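Local atomic coordinates of beta-galacturonidase (PDB entry 6NCW), a protein that probably hydrolyses terminal beta-linked galacturonic acid residues from glycosides, as a glycoside hydrolase of family 2. Residues Ser524-Thr528 with Met529-Gly533. Numbering follows the deposited sequence.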
# COMPACT_ATOMS: atom_id res chain seq x y z
N SER A 524 -17.85 -10.80 3.60
CA SER A 524 -16.93 -11.39 4.56
C SER A 524 -15.55 -11.60 3.97
O SER A 524 -14.74 -12.31 4.58
CB SER A 524 -17.47 -12.72 5.07
OG SER A 524 -17.59 -13.63 3.99
N ARG A 525 -15.26 -11.02 2.81
CA ARG A 525 -14.02 -11.29 2.08
C ARG A 525 -13.43 -9.97 1.60
O ARG A 525 -13.67 -9.55 0.46
CB ARG A 525 -14.25 -12.24 0.91
CG ARG A 525 -14.61 -13.65 1.30
CD ARG A 525 -13.42 -14.33 1.94
NE ARG A 525 -13.70 -15.72 2.35
CZ ARG A 525 -14.08 -16.08 3.57
NH1 ARG A 525 -14.23 -15.14 4.51
NH2 ARG A 525 -14.28 -17.36 3.87
N PRO A 526 -12.65 -9.28 2.45
CA PRO A 526 -12.01 -8.03 2.03
C PRO A 526 -11.35 -8.17 0.67
O PRO A 526 -10.72 -9.18 0.35
CB PRO A 526 -10.97 -7.78 3.13
CG PRO A 526 -11.52 -8.47 4.35
CD PRO A 526 -12.29 -9.68 3.82
N ARG A 527 -11.52 -7.12 -0.16
CA ARG A 527 -10.97 -7.06 -1.51
C ARG A 527 -11.58 -8.10 -2.45
O ARG A 527 -11.00 -8.35 -3.53
CB ARG A 527 -9.44 -7.21 -1.52
CG ARG A 527 -8.69 -6.44 -0.40
CD ARG A 527 -7.18 -6.56 -0.63
NE ARG A 527 -6.76 -7.93 -0.38
CZ ARG A 527 -5.81 -8.56 -1.05
NH1 ARG A 527 -5.17 -7.93 -2.04
NH2 ARG A 527 -5.51 -9.82 -0.75
N THR A 528 -12.71 -8.71 -2.09
CA THR A 528 -13.26 -9.87 -2.81
C THR A 528 -12.14 -10.90 -3.03
O THR A 528 -11.88 -11.39 -4.14
CB THR A 528 -13.93 -9.45 -4.13
OG1 THR A 528 -14.94 -8.47 -3.86
CG2 THR A 528 -14.65 -10.63 -4.82
N MET A 529 -11.42 -11.16 -1.94
CA MET A 529 -10.34 -12.12 -1.86
C MET A 529 -10.53 -12.90 -0.58
O MET A 529 -11.06 -12.37 0.40
CB MET A 529 -8.94 -11.47 -1.81
CG MET A 529 -8.60 -10.58 -2.98
SD MET A 529 -8.24 -11.45 -4.53
CE MET A 529 -6.64 -12.17 -4.16
N ASN A 530 -10.09 -14.16 -0.58
CA ASN A 530 -9.83 -14.87 0.66
C ASN A 530 -8.41 -14.49 1.07
O ASN A 530 -7.46 -14.72 0.30
CB ASN A 530 -9.98 -16.39 0.49
CG ASN A 530 -9.84 -17.17 1.81
OD1 ASN A 530 -8.80 -17.13 2.46
ND2 ASN A 530 -10.88 -17.90 2.18
N ASN A 531 -8.27 -13.86 2.23
CA ASN A 531 -7.02 -13.20 2.62
C ASN A 531 -6.19 -14.02 3.59
O ASN A 531 -5.34 -13.45 4.29
CB ASN A 531 -7.32 -11.83 3.24
CG ASN A 531 -8.05 -10.92 2.29
OD1 ASN A 531 -7.42 -10.23 1.51
ND2 ASN A 531 -9.38 -10.90 2.36
N LYS A 532 -6.41 -15.33 3.65
CA LYS A 532 -5.73 -16.12 4.66
C LYS A 532 -4.44 -16.70 4.15
O LYS A 532 -3.86 -17.58 4.79
CB LYS A 532 -6.67 -17.21 5.16
CG LYS A 532 -7.96 -16.63 5.78
CD LYS A 532 -8.75 -17.66 6.56
CE LYS A 532 -10.04 -17.06 7.13
NZ LYS A 532 -11.05 -16.77 6.09
N GLY A 533 -3.96 -16.22 3.00
CA GLY A 533 -2.66 -16.65 2.53
C GLY A 533 -1.57 -16.30 3.52
O GLY A 533 -1.64 -15.30 4.24
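The turn that leads into the short strand 529-530, beside the galacturonate site of the TIM-barrel domain, folds back so that N531 is held between the carbonyl of P526 and the guanidinium of R527. P526 O takes two donors from opposite faces of its carbonyl plane. The backbone N of M529 closes the turn at 3.1 Å, whereas ND2 of N531, close to the CD side of the proline ring, reaches P526 O at 3.0 Å in an almost straight bond (171°). The other end of the same amide is held by R527, whose NE and NH2 each lie 3.0 Å from N531 OD1. This side-on grip on a single oxygen lies in the guanidinium plane and leaves the amide turned 45° from it, and with both ends bonded the rotation of the amide is fixed. The bend of R527 at chi3 (-70°) brings NE and NH2 round to that oxygen, and CG of M529 lies over the rim of one guanidinium face. E537 and D514 form salt bridges with R527, probably balancing its buried charge.

On the substrate side, R525 and N530 extend together toward D131, which R525 meets in a salt bridge and N530 in a hydrogen bond. N530 OD1 accepts from the backbone N of K532 at 3.2 Å, an Asx turn that holds the amide. NZ of K532 lies over the rim of one face of the R525 guanidinium. Y434 hydrogen-bonds to that lysine, and a glycerol lies near R525. Since R525, N530 and K532 all bind alpha-D-galacturonate, this cluster, with two cationic side chains, is consistent with a pocket made for a uronate, and its Asn-Asn-Lys segment matches the N-x-K motif of family 2 uronidases.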